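Local coordinates for DYNE7 (Micromonospora chersina, PDB 2XEM), which probably hydrolyses a polyene thioester intermediate, as a hot-dog fold thioesterase in the biosynthesis of the enediyne antitumour agent dynemicin, at residues Asp9-Arg14 / Arg41-Ala46; Glu21-Leu24 / Val28-Ala31; Tyr101-Pro106 / Thr110-Gly115. One frame throughout, in Å; residues are numbered along the deposited sequence.

How the contacts relate
From the N terminus, strand 11-16 runs into a loop and then helix 32-48. Contact 1 closes this excursion by bringing the helix back against the strand, and contact 2 lies within it, pinching off the much smaller loop between Glu21-Leu24 and Val28-Ala31. Contact 3 opens later, in series with both, and joins strands 94-105 and 110-124 as a hairpin. No two contacts cross or touch; their nearest atoms are about 6 to 8 Å apart. Contacts 1 and 3 are tied to the same antiparallel sheet, at separate places, while contact 2 lies in the loop just before helix 32-48. Contacts 1 and 2 also both reach the third subunit.

Contact 1 (Asp9-Arg14 / Arg41-Ala46); sequences DSYVHR and REHFLA
His43 meets two side chains of the strand, one over its face and one at its rim. The phenol oxygen of Tyr11 sits over one ring face, OH to His43 CG being 3.0 Å, and the two rings form a T-shaped pair with the tyrosine edge toward the imidazole. This close approach is no hydrogen bond: Tyr11 OH bonds to Asp47, one helical turn further on. At the rim of His43 stands His13, the two rings rim to rim and nearly perpendicular, with ND1 of His13 pointing at CD2 of His43 across a doubtfully short gap. A water held by Val12 O and Arg14 N makes a weak further link to His43 NE2.

Phe44, next along the helix, brings its edge to a face of Tyr11. Its CD1 lies 3.5 Å from Tyr11 CG, the planes are 84° apart, and its CA adds a CH-pi contact over the same ring, 4.0 Å from the Tyr11 centroid. With CG anti to the backbone N (chi1 -180°), Phe44 also reaches Met85 and Leu138, which suits a large apolar ring to this buried place. Tyr11 fits because its flat face takes Phe44 while its hydroxyl finds a polar mate.

The aromatic cluster thus seats helix 32-48 on strand 11-16, the helix-on-sheet packing of the hot-dog fold.

Contact 2 (Glu21-Leu24 / Val28-Ala31); sequences ETNL and VYFA
Asn23 sets its carboxamide against the rim of Tyr29, CG lying 4.1 Å from Tyr29 CD2 and the amide plane turned 78° from the ring. Its CG is held between the backbone N and the carbonyl carbon (chi1 72°), which sets the amide beside the edge of the Tyr29 ring; ND2 comes within 3.7 Å of Tyr29 N without bonding to it. A short amide side chain suits this place, being small enough to fit beside the ring while staying close to the backbone.

The one hydrogen bond across the contact is a backbone one. Tyr29 N donates to Glu21 O over 2.9 Å, with the donor lying in the carbonyl plane. The same oxygen receives a CA-H contact from Val28 CA at 3.4 Å, and Val28 CG1 packs beside it at 3.6 Å from Glu21 O. A branched apolar residue is apt at this buried position.

Tyr29 carries Phe30 CD2 over one ring face, 3.7 Å above the plane. Beyond the two segments, the Glu21 carboxylate joins the loop to helix 32-48 through Trp36 NE1 and to the preceding loop through Thr18 N, while the Tyr29 hydroxyl bonds to Glu42 of the third subunit. Thr22 OG1 also bonds to Leu24 N of the fourth subunit, and Leu24 N in turn to Thr22 OG1 of that subunit.

With the Tyr29 side chain about 4 Å from the bound polyene ketone, this pinched loop forms part of a ligand site close to subunit interfaces, as is usual in oligomeric hot-dog thioesterases.

Contact 3 (Tyr101-Pro106 / Thr110-Gly115); sequences YVRVAP and TLLAQG
Packing is tightest where the Tyr101 ring meets Ala113, CD2 of Tyr101 to Ala113 CB being 3.5 Å, while Ala113 O and the Gln114-Gly115 peptide lie at the ring edge. With CG anti to the carbonyl carbon (chi1 -56°), the ring is carried along the neighbouring strand, so that OH reaches Tyr33 O and Gln37 NE2 on helix 32-48. Small residues suit the places beside it: Ala113 leaves room for the ring, and a CB on Gly115 would crowd the hydroxyl. Replacing Tyr101 by an alanine would probably open a gap beside Ala113 and leave Tyr33 O without its phenol partner.

The backbone is closely bonded here as well. Tyr101 N donates to Ala113 O over 2.9 Å and Tyr101 O accepts Leu112 N over 2.8 Å, so one tyrosine faces two residues.

Whereas Tyr101 is buried, Arg103 and Thr110, nearer the turn, are partly exposed. Reciprocal backbone bonds join them, with Arg103 N to Thr110 O at 2.8 Å, and their side chains run alongside each other. Arg103 lays a guanidinium face over Leu112 CD2, which is 3.7 Å from Arg103 NH1, while NH1 makes a salt bridge to Asp79, which probably balances its charge; a long, flat cation suits a place that is half apolar and half polar. On the other face of the sheet, Val102 CG2 and partly exposed Leu111 CD1 meet at 4.0 Å.

The pattern is an antiparallel beta hairpin with a classic beta bulge at Leu112-Ala113, within the curved sheet that wraps the central helix of the hot-dog fold.

Contact 1 (Asp9-Arg14 / Arg41-Ala46)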
loop_
_atom_site.group_PDB
_atom_site.type_symbol
_atom_site.label_atom_id
_atom_site.label_comp_id
_atom_site.label_asym_id
_atom_site.label_seq_id
_atom_site.Cartn_x
_atom_site.Cartn_y
_atom_site.Cartn_z
ATOM N N ASP D 9 12.692 -24.950 14.597
ATOM C CA ASP D 9 11.438 -24.244 14.512
ATOM C C ASP D 9 11.631 -22.872 13.861
ATOM O O ASP D 9 12.735 -22.303 13.818
ATOM C CB ASP D 9 10.698 -24.192 15.878
ATOM C CG ASP D 9 11.284 -23.291 16.956
ATOM O OD1 ASP D 9 12.522 -23.070 16.950
ATOM O OD2 ASP D 9 10.515 -22.849 17.839
ATOM N N SER D 10 10.576 -22.411 13.259
ATOM C CA SER D 10 10.573 -21.078 12.742
ATOM C C SER D 10 9.580 -20.225 13.464
ATOM O O SER D 10 8.660 -20.729 14.089
ATOM C CB SER D 10 10.338 -21.078 11.241
ATOM O OG SER D 10 9.062 -21.625 10.950
ATOM N N TYR D 11 9.812 -18.917 13.433
ATOM C CA TYR D 11 8.852 -17.950 13.921
ATOM C C TYR D 11 7.731 -17.801 12.885
ATOM O O TYR D 11 8.016 -17.601 11.694
ATOM C CB TYR D 11 9.541 -16.610 14.188
ATOM C CG TYR D 11 8.533 -15.585 14.615
ATOM C CD1 TYR D 11 7.992 -15.604 15.895
ATOM C CD2 TYR D 11 8.058 -14.637 13.715
ATOM C CE1 TYR D 11 6.999 -14.701 16.269
ATOM C CE2 TYR D 11 7.077 -13.722 14.082
ATOM C CZ TYR D 11 6.559 -13.753 15.362
ATOM O OH TYR D 11 5.607 -12.855 15.724
ATOM N N VAL D 12 6.472 -17.867 13.338
ATOM C CA VAL D 12 5.330 -17.855 12.439
ATOM C C VAL D 12 4.575 -16.555 12.591
ATOM O O VAL D 12 4.110 -16.234 13.695
ATOM C CB VAL D 12 4.405 -19.070 12.634
ATOM C CG1 VAL D 12 3.173 -18.968 11.717
ATOM C CG2 VAL D 12 5.162 -20.367 12.376
ATOM N N HIS D 13 4.520 -15.763 11.484
ATOM C CA HIS D 13 3.621 -14.622 11.404
ATOM C C HIS D 13 2.461 -14.987 10.509
ATOM O O HIS D 13 2.669 -15.273 9.335
ATOM C CB HIS D 13 4.355 -13.369 10.888
ATOM C CG HIS D 13 3.441 -12.231 10.552
ATOM N ND1 HIS D 13 2.796 -11.505 11.516
ATOM C CD2 HIS D 13 3.068 -11.773 9.335
ATOM C CE1 HIS D 13 2.067 -10.616 10.870
ATOM N NE2 HIS D 13 2.216 -10.726 9.556
ATOM N N ARG D 14 1.243 -14.981 11.058
ATOM C CA ARG D 14 0.027 -15.321 10.326
ATOM C C ARG D 14 -0.513 -14.078 9.618
ATOM O O ARG D 14 -0.690 -13.037 10.243
ATOM C CB ARG D 14 -1.008 -15.875 11.309
ATOM C CG ARG D 14 -2.282 -16.407 10.665
ATOM C CD ARG D 14 -3.285 -16.747 11.749
ATOM N NE ARG D 14 -4.641 -16.959 11.232
ATOM C CZ ARG D 14 -5.552 -16.002 11.075
ATOM N NH1 ARG D 14 -5.248 -14.735 11.333
ATOM N NH2 ARG D 14 -6.765 -16.302 10.625
ATOM N N ARG D 41 8.873 -9.363 10.787
ATOM C CA ARG D 41 9.986 -8.976 11.664
ATOM C C ARG D 41 9.535 -8.076 12.811
ATOM O O ARG D 41 10.090 -8.172 13.892
ATOM C CB ARG D 41 11.211 -8.400 10.914
ATOM C CG ARG D 41 11.016 -7.008 10.309
ATOM C CD ARG D 41 12.267 -6.415 9.668
ATOM N NE ARG D 41 12.037 -4.998 9.372
ATOM C CZ ARG D 41 12.467 -4.355 8.297
ATOM N NH1 ARG D 41 13.196 -4.983 7.385
ATOM N NH2 ARG D 41 12.201 -3.067 8.138
ATOM N N GLU D 42 8.523 -7.216 12.578
ATOM C CA GLU D 42 7.945 -6.376 13.630
ATOM C C GLU D 42 7.163 -7.198 14.657
ATOM O O GLU D 42 7.286 -6.926 15.835
ATOM C CB GLU D 42 7.031 -5.319 13.032
ATOM C CG GLU D 42 7.743 -4.211 12.292
ATOM C CD GLU D 42 6.753 -3.427 11.455
ATOM O OE1 GLU D 42 7.105 -3.090 10.308
ATOM O OE2 GLU D 42 5.615 -3.187 11.922
ATOM N N HIS D 43 6.342 -8.169 14.203
ATOM C CA HIS D 43 5.563 -9.076 15.060
ATOM C C HIS D 43 6.564 -9.892 15.917
ATOM O O HIS D 43 6.347 -10.063 17.117
ATOM C CB HIS D 43 4.643 -9.971 14.195
ATOM C CG HIS D 43 3.579 -10.769 14.912
ATOM N ND1 HIS D 43 3.353 -10.659 16.304
ATOM C CD2 HIS D 43 2.724 -11.703 14.413
ATOM C CE1 HIS D 43 2.344 -11.485 16.573
ATOM N NE2 HIS D 43 1.937 -12.139 15.471
ATOM N N PHE D 44 7.678 -10.330 15.317
ATOM C CA PHE D 44 8.762 -11.029 15.998
ATOM C C PHE D 44 9.313 -10.221 17.170
ATOM O O PHE D 44 9.407 -10.751 18.271
ATOM C CB PHE D 44 9.894 -11.418 15.026
ATOM C CG PHE D 44 11.017 -12.150 15.733
ATOM C CD1 PHE D 44 10.891 -13.494 16.062
ATOM C CD2 PHE D 44 12.176 -11.479 16.117
ATOM C CE1 PHE D 44 11.906 -14.161 16.750
ATOM C CE2 PHE D 44 13.178 -12.141 16.845
ATOM C CZ PHE D 44 13.039 -13.476 17.140
ATOM N N LEU D 45 9.665 -8.955 16.930
ATOM C CA LEU D 45 10.073 -8.012 17.969
ATOM C C LEU D 45 9.040 -7.860 19.076
ATOM O O LEU D 45 9.419 -7.907 20.232
ATOM C CB LEU D 45 10.408 -6.634 17.370
ATOM C CG LEU D 45 11.532 -6.560 16.342
ATOM C CD1 LEU D 45 11.618 -5.180 15.747
ATOM C CD2 LEU D 45 12.864 -6.942 16.920
ATOM N N ALA D 46 7.733 -7.688 18.736
ATOM C CA ALA D 46 6.681 -7.556 19.764
ATOM C C ALA D 46 6.555 -8.831 20.637
ATOM O O ALA D 46 6.340 -8.735 21.852
ATOM C CB ALA D 46 5.338 -7.190 19.124
HETATM O O HOH W 1 1.111 -14.978 13.846
#

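Contact 2 (Glu21-Leu24 / Val28-Ala31)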
loop_
_atom_site.group_PDB
_atom_site.type_symbol
_atom_site.label_atom_id
_atom_site.label_comp_id
_atom_site.label_asym_id
_atom_site.label_seq_id
_atom_site.Cartn_x
_atom_site.Cartn_y
_atom_site.Cartn_z
ATOM N N GLU D 21 -4.601 -6.327 -1.505
ATOM C CA GLU D 21 -3.305 -6.935 -1.821
ATOM C C GLU D 21 -3.374 -7.726 -3.129
ATOM O O GLU D 21 -2.354 -8.221 -3.624
ATOM C CB GLU D 21 -2.813 -7.838 -0.687
ATOM C CG GLU D 21 -2.452 -7.058 0.548
ATOM C CD GLU D 21 -2.090 -7.952 1.719
ATOM O OE1 GLU D 21 -2.725 -9.019 1.903
ATOM O OE2 GLU D 21 -1.119 -7.617 2.419
ATOM N N THR D 22 -4.571 -7.851 -3.680
ATOM C CA THR D 22 -4.740 -8.507 -4.951
ATOM C C THR D 22 -4.587 -7.479 -6.084
ATOM O O THR D 22 -4.259 -6.322 -5.832
ATOM C CB THR D 22 -6.059 -9.316 -4.982
ATOM O OG1 THR D 22 -7.157 -8.400 -4.993
ATOM C CG2 THR D 22 -6.168 -10.341 -3.822
ATOM N N ASN D 23 -4.775 -7.923 -7.330
ATOM C CA ASN D 23 -4.733 -7.067 -8.503
ATOM C C ASN D 23 -5.638 -7.681 -9.559
ATOM O O ASN D 23 -6.202 -8.751 -9.326
ATOM C CB ASN D 23 -3.283 -6.857 -8.977
ATOM C CG ASN D 23 -2.679 -8.055 -9.620
ATOM O OD1 ASN D 23 -2.605 -8.132 -10.846
ATOM N ND2 ASN D 23 -2.300 -9.027 -8.841
ATOM N N LEU D 24 -5.844 -6.982 -10.686
ATOM C CA LEU D 24 -6.782 -7.405 -11.717
ATOM C C LEU D 24 -6.505 -8.805 -12.288
ATOM O O LEU D 24 -7.446 -9.451 -12.715
ATOM C CB LEU D 24 -6.890 -6.326 -12.815
ATOM C CG LEU D 24 -5.766 -6.212 -13.846
ATOM C CD1 LEU D 24 -6.054 -5.125 -14.813
ATOM C CD2 LEU D 24 -4.432 -5.934 -13.215
ATOM N N VAL D 28 -2.237 -12.250 -5.552
ATOM C CA VAL D 28 -1.532 -11.287 -4.705
ATOM C C VAL D 28 -0.452 -10.606 -5.546
ATOM O O VAL D 28 0.392 -11.290 -6.138
ATOM C CB VAL D 28 -0.944 -11.919 -3.412
ATOM C CG1 VAL D 28 -0.173 -10.888 -2.585
ATOM C CG2 VAL D 28 -2.047 -12.554 -2.572
ATOM N N TYR D 29 -0.515 -9.266 -5.635
ATOM C CA TYR D 29 0.517 -8.495 -6.314
ATOM C C TYR D 29 1.890 -8.753 -5.652
ATOM O O TYR D 29 1.989 -8.713 -4.417
ATOM C CB TYR D 29 0.160 -7.003 -6.308
ATOM C CG TYR D 29 1.054 -6.213 -7.235
ATOM C CD1 TYR D 29 2.120 -5.463 -6.735
ATOM C CD2 TYR D 29 0.885 -6.271 -8.618
ATOM C CE1 TYR D 29 2.969 -4.765 -7.588
ATOM C CE2 TYR D 29 1.740 -5.597 -9.476
ATOM C CZ TYR D 29 2.749 -4.808 -8.957
ATOM O OH TYR D 29 3.511 -4.077 -9.820
ATOM N N PHE D 30 2.947 -8.993 -6.469
ATOM C CA PHE D 30 4.228 -9.530 -5.960
ATOM C C PHE D 30 4.845 -8.703 -4.809
ATOM O O PHE D 30 5.409 -9.284 -3.880
ATOM C CB PHE D 30 5.262 -9.722 -7.107
ATOM C CG PHE D 30 5.927 -8.421 -7.528
ATOM C CD1 PHE D 30 7.167 -8.047 -7.001
ATOM C CD2 PHE D 30 5.308 -7.568 -8.444
ATOM C CE1 PHE D 30 7.762 -6.829 -7.359
ATOM C CE2 PHE D 30 5.915 -6.360 -8.822
ATOM C CZ PHE D 30 7.142 -6.003 -8.284
ATOM N N ALA D 31 4.738 -7.355 -4.882
ATOM C CA ALA D 31 5.421 -6.478 -3.914
ATOM C C ALA D 31 4.892 -6.622 -2.460
ATOM O O ALA D 31 5.626 -6.321 -1.522
ATOM C CB ALA D 31 5.322 -5.038 -4.370
#

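Contact 3 (Tyr101-Pro106 / Thr110-Gly115)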
loop_
_atom_site.group_PDB
_atom_site.type_symbol
_atom_site.label_atom_id
_atom_site.label_comp_id
_atom_site.label_asym_id
_atom_site.label_seq_id
_atom_site.Cartn_x
_atom_site.Cartn_y
_atom_site.Cartn_z
ATOM N N TYR D 101 6.795 -18.664 2.692
ATOM C CA TYR D 101 5.411 -18.170 2.718
ATOM C C TYR D 101 4.533 -19.348 2.382
ATOM O O TYR D 101 4.518 -19.802 1.236
ATOM C CB TYR D 101 5.173 -17.069 1.685
ATOM C CG TYR D 101 6.081 -15.866 1.779
ATOM C CD1 TYR D 101 5.603 -14.653 2.253
ATOM C CD2 TYR D 101 7.390 -15.909 1.287
ATOM C CE1 TYR D 101 6.398 -13.510 2.238
ATOM C CE2 TYR D 101 8.203 -14.778 1.292
ATOM C CZ TYR D 101 7.693 -13.577 1.744
ATOM O OH TYR D 101 8.439 -12.436 1.656
ATOM N N VAL D 102 3.832 -19.859 3.388
ATOM C CA VAL D 102 3.060 -21.087 3.251
ATOM C C VAL D 102 1.568 -20.787 3.397
ATOM O O VAL D 102 1.139 -20.318 4.460
ATOM C CB VAL D 102 3.555 -22.183 4.239
ATOM C CG1 VAL D 102 2.772 -23.488 4.057
ATOM C CG2 VAL D 102 5.068 -22.430 4.073
ATOM N N ARG D 103 0.780 -21.031 2.328
ATOM C CA ARG D 103 -0.675 -21.022 2.480
ATOM C C ARG D 103 -1.087 -22.261 3.282
ATOM O O ARG D 103 -0.788 -23.377 2.859
ATOM C CB ARG D 103 -1.413 -20.974 1.117
ATOM C CG ARG D 103 -2.936 -21.129 1.282
ATOM C CD ARG D 103 -3.737 -20.978 0.013
ATOM N NE ARG D 103 -3.299 -21.883 -1.043
ATOM C CZ ARG D 103 -2.945 -21.488 -2.259
ATOM N NH1 ARG D 103 -2.989 -20.199 -2.588
ATOM N NH2 ARG D 103 -2.548 -22.377 -3.160
ATOM N N VAL D 104 -1.753 -22.052 4.433
ATOM C CA VAL D 104 -2.249 -23.130 5.299
ATOM C C VAL D 104 -3.764 -23.309 5.200
ATOM O O VAL D 104 -4.287 -24.296 5.686
ATOM C CB VAL D 104 -1.769 -22.992 6.764
ATOM C CG1 VAL D 104 -0.248 -23.129 6.839
ATOM C CG2 VAL D 104 -2.246 -21.675 7.392
ATOM N N ALA D 105 -4.469 -22.338 4.600
ATOM C CA ALA D 105 -5.910 -22.450 4.347
ATOM C C ALA D 105 -6.313 -21.452 3.258
ATOM O O ALA D 105 -5.689 -20.394 3.157
ATOM C CB ALA D 105 -6.718 -22.213 5.630
ATOM N N PRO D 106 -7.279 -21.784 2.375
ATOM C CA PRO D 106 -7.950 -23.092 2.208
ATOM C C PRO D 106 -7.019 -24.086 1.510
ATOM O O PRO D 106 -5.919 -23.719 1.088
ATOM C CB PRO D 106 -9.173 -22.738 1.342
ATOM C CG PRO D 106 -8.666 -21.593 0.475
ATOM C CD PRO D 106 -7.760 -20.795 1.393
ATOM N N THR D 110 0.611 -25.096 0.977
ATOM C CA THR D 110 1.267 -24.783 -0.283
ATOM C C THR D 110 2.323 -23.712 -0.073
ATOM O O THR D 110 2.023 -22.629 0.440
ATOM C CB THR D 110 0.208 -24.385 -1.349
ATOM O OG1 THR D 110 -0.800 -25.401 -1.405
ATOM C CG2 THR D 110 0.816 -24.191 -2.757
ATOM N N LEU D 111 3.575 -24.018 -0.457
ATOM C CA LEU D 111 4.647 -23.026 -0.477
ATOM C C LEU D 111 4.397 -22.036 -1.621
ATOM O O LEU D 111 4.541 -22.380 -2.793
ATOM C CB LEU D 111 6.035 -23.710 -0.619
ATOM C CG LEU D 111 7.262 -22.781 -0.534
ATOM C CD1 LEU D 111 7.414 -22.186 0.862
ATOM C CD2 LEU D 111 8.541 -23.512 -0.957
ATOM N N LEU D 112 4.003 -20.818 -1.280
ATOM C CA LEU D 112 3.709 -19.776 -2.274
ATOM C C LEU D 112 4.962 -19.148 -2.795
ATOM O O LEU D 112 5.044 -18.820 -3.973
ATOM C CB LEU D 112 2.805 -18.678 -1.670
ATOM C CG LEU D 112 1.387 -19.113 -1.208
ATOM C CD1 LEU D 112 0.566 -17.906 -0.751
ATOM C CD2 LEU D 112 0.639 -19.867 -2.294
ATOM N N ALA D 113 5.957 -18.996 -1.915
ATOM C CA ALA D 113 7.107 -18.137 -2.133
ATOM C C ALA D 113 8.133 -18.379 -1.061
ATOM O O ALA D 113 7.825 -18.963 -0.006
ATOM C CB ALA D 113 6.677 -16.668 -2.091
ATOM N N GLN D 114 9.377 -17.951 -1.337
ATOM C CA GLN D 114 10.408 -17.845 -0.304
ATOM C C GLN D 114 11.043 -16.466 -0.410
ATOM O O GLN D 114 10.921 -15.804 -1.441
ATOM C CB GLN D 114 11.458 -18.960 -0.416
ATOM C CG GLN D 114 10.911 -20.350 -0.019
ATOM C CD GLN D 114 11.905 -21.434 -0.264
ATOM O OE1 GLN D 114 12.430 -21.586 -1.359
ATOM N NE2 GLN D 114 12.184 -22.225 0.759
ATOM N N GLY D 115 11.673 -16.028 0.669
ATOM C CA GLY D 115 12.326 -14.732 0.667
ATOM C C GLY D 115 13.503 -14.646 1.594
ATOM O O GLY D 115 13.764 -15.561 2.388
#